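PDB 6W40: denovo NTF2 from Synthetic construct, which is a computationally designed NTF2-like protein without an assigned function, probably built to carry a pocket of designed shape. Local coordinates for residues 16-21 with 82-87; 59-64 with 115-120. All coordinates share one frame; numbering follows the deposited sequence.

Contact 1: residues 16-21 with 82-87; sequences IKLFMT and LVVEGR
L18, toward the C-terminal part of helix 2-18, lays its isobutyl group against L82 and V84 of strand 81-90, which places this contact between the N-terminal helix and the curved sheet of an NTF2-like (SnoaL-like) fold. The evidence that one residue carries the helix side is direct: of the 104 Å² buried in total, L18 alone gives up 56 Å². Nearly all the rest comes from the two strand residues, V84 somewhat more than L82. The backbones stay well apart, L18 CA lying 9.4 Å from V84 CA, and the gap is spanned by side chains. L82 and V84 are two positions apart on the strand and therefore turn the same way, with their side chains leaving the backbone toward the helix. With CG beside the backbone N and opposite the carbonyl carbon (chi1 -52°), L18 sends both of its methyls to the sheet. It meets L82 tip to tip, with L18 CD1 3.8 Å from L82 CD2. V84 is met differently: the two side chains run past each other in opposite directions, so the leucine fork lies alongside the valine fork. The interaction is wholly apolar and all three residues are buried. I70 and I72 of strand 67-72 also touch L18, while I75 of strand 74-78 touches both L82 and V84, so the contact belongs to a larger aliphatic core. The fork-on-fork match with V84 is even: L18 CD1 is 4.1 Å from V84 CG2, and L18 CD2 is likewise 4.1 Å from V84 CG1.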
ATOM      1  N   ILE A  16       2.162  -3.104   4.025  1.00 43.44           N
ATOM      2  CA  ILE A  16       3.039  -4.260   4.193  1.00 46.31           C
ATOM      3  C   ILE A  16       2.944  -5.183   2.986  1.00 48.60           C
ATOM      4  O   ILE A  16       3.962  -5.653   2.466  1.00 50.48           O
ATOM      5  CB  ILE A  16       2.718  -5.008   5.500  1.00 46.21           C
ATOM      6  CG1 ILE A  16       3.163  -4.186   6.711  1.00 54.67           C
ATOM      7  CG2 ILE A  16       3.387  -6.376   5.507  1.00 57.92           C
ATOM      8  CD1 ILE A  16       3.525  -5.020   7.935  1.00 51.29           C
ATOM      9  N   LYS A  17       1.724  -5.444   2.514  1.00 52.72           N
ATOM     10  CA  LYS A  17       1.533  -6.391   1.421  1.00 50.37           C
ATOM     11  C   LYS A  17       1.950  -5.799   0.081  1.00 49.40           C
ATOM     12  O   LYS A  17       2.746  -6.400  -0.649  1.00 50.96           O
ATOM     13  CB  LYS A  17       0.071  -6.838   1.360  1.00 48.32           C
ATOM     14  CG  LYS A  17      -0.523  -7.229   2.695  1.00 47.70           C
ATOM     15  CD  LYS A  17       0.233  -8.375   3.327  1.00 54.99           C
ATOM     16  CE  LYS A  17       0.020  -9.654   2.555  1.00 59.71           C
ATOM     17  NZ  LYS A  17      -1.427  -9.910   2.333  1.00 72.98           N
ATOM     18  N   LEU A  18       1.425  -4.622  -0.256  1.00 46.64           N
ATOM     19  CA  LEU A  18       1.503  -4.096  -1.613  1.00 54.88           C
ATOM     20  C   LEU A  18       2.423  -2.887  -1.746  1.00 47.94           C
ATOM     21  O   LEU A  18       2.437  -2.251  -2.804  1.00 66.00           O
ATOM     22  CB  LEU A  18       0.099  -3.744  -2.107  1.00 41.44           C
ATOM     23  CG  LEU A  18      -0.935  -4.867  -1.970  1.00 49.93           C
ATOM     24  CD1 LEU A  18      -2.188  -4.363  -1.270  1.00 45.79           C
ATOM     25  CD2 LEU A  18      -1.282  -5.466  -3.324  1.00 47.55           C
ATOM     26  N   PHE A  19       3.191  -2.558  -0.708  1.00 59.86           N
ATOM     27  CA  PHE A  19       4.124  -1.437  -0.771  1.00 62.19           C
ATOM     28  C   PHE A  19       5.485  -1.849  -0.229  1.00 68.56           C
ATOM     29  O   PHE A  19       6.414  -2.101  -1.005  1.00 71.21           O
ATOM     30  CB  PHE A  19       3.582  -0.238   0.012  1.00 65.14           C
ATOM     31  CG  PHE A  19       4.509   0.952   0.044  1.00 59.21           C
ATOM     32  CD1 PHE A  19       4.429   1.869   1.078  1.00 52.45           C
ATOM     33  CD2 PHE A  19       5.438   1.169  -0.963  1.00 64.37           C
ATOM     34  CE1 PHE A  19       5.267   2.964   1.120  1.00 45.97           C
ATOM     35  CE2 PHE A  19       6.281   2.262  -0.924  1.00 71.75           C
ATOM     36  CZ  PHE A  19       6.193   3.161   0.118  1.00 62.27           C
ATOM     37  N   MET A  20       5.612  -1.892   1.098  1.00 62.81           N
ATOM     38  CA  MET A  20       6.847  -2.286   1.767  1.00 64.58           C
ATOM     39  C   MET A  20       7.394  -3.570   1.162  1.00 66.96           C
ATOM     40  O   MET A  20       7.035  -4.670   1.601  1.00 84.46           O
ATOM     41  CB  MET A  20       6.602  -2.457   3.267  1.00 63.38           C
ATOM     42  CG  MET A  20       7.832  -2.842   4.065  1.00 74.83           C
ATOM     43  SD  MET A  20       7.401  -3.474   5.696  1.00 82.32           S
ATOM     44  CE  MET A  20       6.130  -2.303   6.165  1.00 57.48           C
ATOM     45  N   THR A  21       8.282  -3.421   0.169  1.00 75.60           N
ATOM     46  CA  THR A  21       8.704  -4.471  -0.760  1.00 87.41           C
ATOM     47  C   THR A  21       7.602  -5.507  -0.957  1.00 83.92           C
ATOM     48  O   THR A  21       6.436  -5.149  -1.151  1.00 72.12           O
ATOM     49  CB  THR A  21      10.016  -5.128  -0.297  1.00 91.41           C
ATOM     50  OG1 THR A  21      10.291  -6.276  -1.111  1.00 98.34           O
ATOM     51  CG2 THR A  21       9.975  -5.537   1.181  1.00 88.79           C
ATOM     52  N   LEU A  82     -10.398  -5.191   1.255  1.00 31.21           N
ATOM     53  CA  LEU A  82      -9.486  -4.645   0.261  1.00 30.88           C
ATOM     54  C   LEU A  82      -9.689  -5.384  -1.054  1.00 41.05           C
ATOM     55  O   LEU A  82      -9.711  -6.619  -1.077  1.00 42.29           O
ATOM     56  CB  LEU A  82      -8.034  -4.779   0.716  1.00 41.14           C
ATOM     57  CG  LEU A  82      -7.007  -4.605  -0.406  1.00 50.31           C
ATOM     58  CD1 LEU A  82      -6.836  -3.136  -0.760  1.00 56.40           C
ATOM     59  CD2 LEU A  82      -5.675  -5.254  -0.052  1.00 46.72           C
ATOM     60  N   VAL A  83      -9.845  -4.634  -2.142  1.00 37.30           N
ATOM     61  CA  VAL A  83      -9.994  -5.206  -3.475  1.00 39.57           C
ATOM     62  C   VAL A  83      -8.893  -4.632  -4.353  1.00 39.58           C
ATOM     63  O   VAL A  83      -8.815  -3.412  -4.542  1.00 40.65           O
ATOM     64  CB  VAL A  83     -11.380  -4.923  -4.075  1.00 42.71           C
ATOM     65  CG1 VAL A  83     -11.494  -5.560  -5.449  1.00 37.87           C
ATOM     66  CG2 VAL A  83     -12.472  -5.445  -3.155  1.00 35.37           C
ATOM     67  N   VAL A  84      -8.046  -5.508  -4.887  1.00 37.19           N
ATOM     68  CA  VAL A  84      -6.906  -5.116  -5.707  1.00 34.65           C
ATOM     69  C   VAL A  84      -7.009  -5.818  -7.052  1.00 41.18           C
ATOM     70  O   VAL A  84      -7.239  -7.031  -7.110  1.00 36.49           O
ATOM     71  CB  VAL A  84      -5.568  -5.458  -5.026  1.00 33.98           C
ATOM     72  CG1 VAL A  84      -4.403  -5.140  -5.950  1.00 30.36           C
ATOM     73  CG2 VAL A  84      -5.429  -4.708  -3.714  1.00 41.29           C
ATOM     74  N   GLU A  85      -6.846  -5.054  -8.128  1.00 47.65           N
ATOM     75  CA  GLU A  85      -6.649  -5.591  -9.467  1.00 42.41           C
ATOM     76  C   GLU A  85      -5.273  -5.159  -9.945  1.00 42.02           C
ATOM     77  O   GLU A  85      -4.959  -3.964  -9.926  1.00 54.20           O
ATOM     78  CB  GLU A  85      -7.732  -5.097 -10.432  1.00 43.38           C
ATOM     79  CG  GLU A  85      -9.151  -5.230  -9.911  1.00 57.96           C
ATOM     80  CD  GLU A  85     -10.182  -4.802 -10.934  1.00 64.63           C
ATOM     81  OE1 GLU A  85     -10.623  -5.658 -11.732  1.00 66.85           O
ATOM     82  OE2 GLU A  85     -10.542  -3.606 -10.953  1.00 80.13           O
ATOM     83  N   GLY A  86      -4.459  -6.115 -10.356  1.00 39.90           N
ATOM     84  CA  GLY A  86      -3.092  -5.817 -10.738  1.00 45.12           C
ATOM     85  C   GLY A  86      -2.435  -6.881 -11.594  1.00 52.44           C
ATOM     86  O   GLY A  86      -3.106  -7.643 -12.295  1.00 51.70           O
ATOM     87  N   ARG A  87      -1.104  -6.922 -11.530  0.96 54.43           N
ATOM     88  CA  ARG A  87      -0.294  -7.795 -12.365  0.96 58.42           C
ATOM     89  C   ARG A  87       0.947  -8.183 -11.573  0.96 61.29           C
ATOM     90  O   ARG A  87       1.494  -7.361 -10.832  0.96 50.32           O
ATOM     91  CB  ARG A  87       0.084  -7.091 -13.674  0.96 58.01           C
ATOM     92  CG  ARG A  87       0.546  -7.993 -14.808  0.96 63.23           C
ATOM     93  CD  ARG A  87       0.495  -7.232 -16.131  0.96 78.93           C
ATOM     94  NE  ARG A  87       1.175  -7.929 -17.219  0.96 89.10           N
ATOM     95  CZ  ARG A  87       0.573  -8.731 -18.093  0.96 88.86           C
ATOM     96  NH1 ARG A  87      -0.731  -8.954 -18.005  0.96 85.76           N
ATOM     97  NH2 ARG A  87       1.281  -9.321 -19.046  0.96 86.81           N
TER

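Contact 2: residues 59-64 with 115-120; sequences IRLLEH and VRIIIR
L61 holds CG anti to the backbone N (chi1 172°), which carries its two methyls off helix 51-65 to the strand, where I117 and I119 each set CG1 opposite the carbonyl carbon (chi1 -67° and -54°). Both isoleucines then continue extended to CD1, and these terminal methyls make the closest approaches. L61 divides its branches between them. Its CD2 takes I117 head on, tip to tip, with L61 CD2 3.6 Å from I117 CD1; the second branch of the same isoleucine adds a looser touch, I117 CG2 lying 4.1 Å from L61 CD2. The other methyl serves I119, L61 CD1 standing 4.0 Å from I119 CD1 as the two side chains slip past each other in opposite directions. In the NTF2-like fold this is helix-on-sheet packing, joining helix 51-65 to the C-terminal strand 111-119. L61 supplies 59 Å² of the 113 Å² buried between the segments, and the two isoleucines nearly all the remainder, I117 the larger part. Neighbours on the same helix extend the contact: L58 touches I117 and W65 touches I119. From the adjoining strand 100-108, V101 packs against both isoleucines.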
ATOM      1  N   ILE A  59       2.613 -19.444   0.253  1.00 47.06           N
ATOM      2  CA  ILE A  59       4.034 -19.444  -0.080  1.00 47.48           C
ATOM      3  C   ILE A  59       4.287 -20.255  -1.345  1.00 44.00           C
ATOM      4  O   ILE A  59       5.076 -19.853  -2.210  1.00 48.22           O
ATOM      5  CB  ILE A  59       4.860 -19.967   1.110  1.00 53.79           C
ATOM      6  CG1 ILE A  59       4.969 -18.892   2.194  1.00 46.46           C
ATOM      7  CG2 ILE A  59       6.242 -20.415   0.658  1.00 47.07           C
ATOM      8  CD1 ILE A  59       5.700 -19.355   3.435  1.00 49.67           C
ATOM      9  N   ARG A  60       3.620 -21.404  -1.480  1.00 48.09           N
ATOM     10  CA  ARG A  60       3.764 -22.192  -2.700  1.00 47.58           C
ATOM     11  C   ARG A  60       3.231 -21.434  -3.910  1.00 48.97           C
ATOM     12  O   ARG A  60       3.817 -21.493  -4.998  1.00 46.88           O
ATOM     13  CB  ARG A  60       3.045 -23.533  -2.560  1.00 43.74           C
ATOM     14  CG  ARG A  60       3.011 -24.317  -3.860  1.00 55.94           C
ATOM     15  CD  ARG A  60       1.994 -25.438  -3.833  1.00 67.39           C
ATOM     16  NE  ARG A  60       1.616 -25.837  -5.187  1.00 65.84           N
ATOM     17  CZ  ARG A  60       2.317 -26.670  -5.949  1.00 69.14           C
ATOM     18  NH1 ARG A  60       3.444 -27.202  -5.491  1.00 75.50           N
ATOM     19  NH2 ARG A  60       1.895 -26.971  -7.169  1.00 61.88           N
ATOM     20  N   LEU A  61       2.118 -20.717  -3.739  1.00 49.24           N
ATOM     21  CA  LEU A  61       1.562 -19.926  -4.832  1.00 46.81           C
ATOM     22  C   LEU A  61       2.557 -18.872  -5.304  1.00 45.18           C
ATOM     23  O   LEU A  61       2.759 -18.687  -6.509  1.00 41.40           O
ATOM     24  CB  LEU A  61       0.254 -19.273  -4.386  1.00 44.19           C
ATOM     25  CG  LEU A  61      -0.374 -18.257  -5.342  1.00 40.23           C
ATOM     26  CD1 LEU A  61      -0.999 -18.951  -6.535  1.00 57.62           C
ATOM     27  CD2 LEU A  61      -1.401 -17.416  -4.616  1.00 58.27           C
ATOM     28  N   LEU A  62       3.193 -18.175  -4.359  1.00 45.00           N
ATOM     29  CA  LEU A  62       4.171 -17.155  -4.723  1.00 47.62           C
ATOM     30  C   LEU A  62       5.436 -17.769  -5.309  1.00 48.97           C
ATOM     31  O   LEU A  62       6.097 -17.139  -6.142  1.00 53.29           O
ATOM     32  CB  LEU A  62       4.512 -16.301  -3.502  1.00 37.53           C
ATOM     33  CG  LEU A  62       3.334 -15.631  -2.789  1.00 42.13           C
ATOM     34  CD1 LEU A  62       3.805 -14.881  -1.552  1.00 47.47           C
ATOM     35  CD2 LEU A  62       2.588 -14.701  -3.731  1.00 44.90           C
ATOM     36  N   GLU A  63       5.789 -18.988  -4.889  0.95 51.32           N
ATOM     37  CA  GLU A  63       6.969 -19.647  -5.440  0.95 49.15           C
ATOM     38  C   GLU A  63       6.770 -20.031  -6.900  0.95 48.42           C
ATOM     39  O   GLU A  63       7.728 -19.999  -7.683  0.95 48.98           O
ATOM     40  CB  GLU A  63       7.321 -20.888  -4.620  0.95 53.41           C
ATOM     41  CG  GLU A  63       8.064 -20.609  -3.325  0.95 54.34           C
ATOM     42  CD  GLU A  63       8.595 -21.878  -2.679  0.95 68.02           C
ATOM     43  OE1 GLU A  63       8.246 -22.981  -3.155  0.95 64.34           O
ATOM     44  OE2 GLU A  63       9.365 -21.770  -1.700  0.95 59.38           O
ATOM     45  N   HIS A  64       5.544 -20.397  -7.285  1.00 49.31           N
ATOM     46  CA  HIS A  64       5.303 -20.832  -8.656  1.00 41.82           C
ATOM     47  C   HIS A  64       5.395 -19.673  -9.639  1.00 40.91           C
ATOM     48  O   HIS A  64       5.769 -19.876 -10.799  1.00 45.81           O
ATOM     49  CB  HIS A  64       3.939 -21.510  -8.764  1.00 38.87           C
ATOM     50  CG  HIS A  64       3.703 -22.186 -10.080  1.00 43.54           C
ATOM     51  ND1 HIS A  64       3.119 -21.547 -11.152  1.00 42.49           N
ATOM     52  CD2 HIS A  64       3.971 -23.447 -10.494  1.00 34.64           C
ATOM     53  CE1 HIS A  64       3.037 -22.385 -12.170  1.00 47.47           C
ATOM     54  NE2 HIS A  64       3.548 -23.544 -11.798  1.00 38.18           N
ATOM     55  N   VAL A 115      -8.457 -14.202   2.613  1.00 36.77           N
ATOM     56  CA  VAL A 115      -7.754 -13.804   1.399  1.00 36.77           C
ATOM     57  C   VAL A 115      -8.336 -14.594   0.238  1.00 30.36           C
ATOM     58  O   VAL A 115      -8.494 -15.816   0.331  1.00 33.93           O
ATOM     59  CB  VAL A 115      -6.236 -14.050   1.498  1.00 35.42           C
ATOM     60  CG1 VAL A 115      -5.550 -13.659   0.194  1.00 26.13           C
ATOM     61  CG2 VAL A 115      -5.643 -13.283   2.662  1.00 29.62           C
ATOM     62  N   ARG A 116      -8.660 -13.901  -0.849  1.00 32.86           N
ATOM     63  CA  ARG A 116      -9.074 -14.542  -2.089  1.00 32.86           C
ATOM     64  C   ARG A 116      -8.154 -14.081  -3.207  1.00 34.92           C
ATOM     65  O   ARG A 116      -7.870 -12.884  -3.328  1.00 33.03           O
ATOM     66  CB  ARG A 116     -10.531 -14.227  -2.438  1.00 37.35           C
ATOM     67  CG  ARG A 116     -10.996 -14.933  -3.703  1.00 45.40           C
ATOM     68  CD  ARG A 116     -12.480 -14.747  -3.968  1.00 50.28           C
ATOM     69  NE  ARG A 116     -12.922 -15.583  -5.081  1.00 41.31           N
ATOM     70  CZ  ARG A 116     -14.161 -15.601  -5.562  1.00 42.24           C
ATOM     71  NH1 ARG A 116     -15.094 -14.823  -5.030  1.00 46.53           N
ATOM     72  NH2 ARG A 116     -14.466 -16.397  -6.577  1.00 46.72           N
ATOM     73  N   ILE A 117      -7.687 -15.027  -4.015  1.00 36.63           N
ATOM     74  CA  ILE A 117      -6.776 -14.743  -5.115  1.00 33.20           C
ATOM     75  C   ILE A 117      -7.318 -15.422  -6.363  1.00 41.40           C
ATOM     76  O   ILE A 117      -7.559 -16.636  -6.362  1.00 37.21           O
ATOM     77  CB  ILE A 117      -5.344 -15.213  -4.810  1.00 37.78           C
ATOM     78  CG1 ILE A 117      -4.755 -14.373  -3.672  1.00 40.07           C
ATOM     79  CG2 ILE A 117      -4.476 -15.128  -6.057  1.00 40.31           C
ATOM     80  CD1 ILE A 117      -3.348 -14.747  -3.283  1.00 26.09           C
ATOM     81  N   ILE A 118      -7.516 -14.641  -7.423  1.00 36.45           N
ATOM     82  CA  ILE A 118      -8.060 -15.126  -8.684  1.00 46.47           C
ATOM     83  C   ILE A 118      -7.052 -14.808  -9.778  1.00 44.59           C
ATOM     84  O   ILE A 118      -6.690 -13.641  -9.977  1.00 41.53           O
ATOM     85  CB  ILE A 118      -9.427 -14.497  -8.995  1.00 38.72           C
ATOM     86  CG1 ILE A 118     -10.406 -14.776  -7.853  1.00 38.48           C
ATOM     87  CG2 ILE A 118      -9.970 -15.027 -10.314  1.00 35.28           C
ATOM     88  CD1 ILE A 118     -11.694 -13.996  -7.950  1.00 46.33           C
ATOM     89  N   ILE A 119      -6.598 -15.841 -10.482  1.00 33.35           N
ATOM     90  CA  ILE A 119      -5.611 -15.704 -11.544  1.00 47.22           C
ATOM     91  C   ILE A 119      -6.212 -16.249 -12.830  1.00 48.06           C
ATOM     92  O   ILE A 119      -6.680 -17.393 -12.866  1.00 48.05           O
ATOM     93  CB  ILE A 119      -4.304 -16.441 -11.203  1.00 49.48           C
ATOM     94  CG1 ILE A 119      -3.763 -15.974  -9.850  1.00 50.20           C
ATOM     95  CG2 ILE A 119      -3.270 -16.216 -12.293  1.00 52.70           C
ATOM     96  CD1 ILE A 119      -2.514 -16.706  -9.414  1.00 45.96           C
ATOM     97  N   ARG A 120      -6.204 -15.431 -13.877  1.00 58.42           N
ATOM     98  CA  ARG A 120      -6.651 -15.872 -15.193  1.00 70.18           C
ATOM     99  C   ARG A 120      -5.485 -15.879 -16.175  1.00 79.63           C
ATOM    100  O   ARG A 120      -4.524 -15.124 -16.019  1.00 71.12           O
ATOM    101  CB  ARG A 120      -7.774 -14.978 -15.722  1.00 69.43           C
ATOM    102  CG  ARG A 120      -9.030 -14.960 -14.865  1.00 63.69           C
ATOM    103  CD  ARG A 120     -10.243 -14.591 -15.705  1.00 54.97           C
ATOM    104  NE  ARG A 120      -9.968 -13.469 -16.598  1.00 61.06           N
ATOM    105  CZ  ARG A 120     -10.757 -13.104 -17.603  1.00 57.77           C
ATOM    106  NH1 ARG A 120     -11.873 -13.777 -17.849  1.00 63.47           N
ATOM    107  NH2 ARG A 120     -10.430 -12.068 -18.365  1.00 65.55           N
ATOM    108  OXT ARG A 120      -5.475 -16.636 -17.145  1.00 89.13           O
TER

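Overall arrangement
Contacts 1 and 2 rest on the same curved sheet, 13 Å apart between centres and about 5 Å between nearest atoms, without touching. Strand 100-108 lies between their strands, pairing antiparallel with both 81-90 and 111-119, so the two helices meet the sheet at neighbouring places. L103 on it makes the link concrete: it is joined to V84 of contact 1 by backbone hydrogen bonding, and its side chain packs on I117 of contact 2. W24 gives a second link, touching K17 from segment 16-21 and L62 from segment 59-64. The arrangement is consistent with the NTF2-like plan in which helices and a bent sheet enclose a pocket.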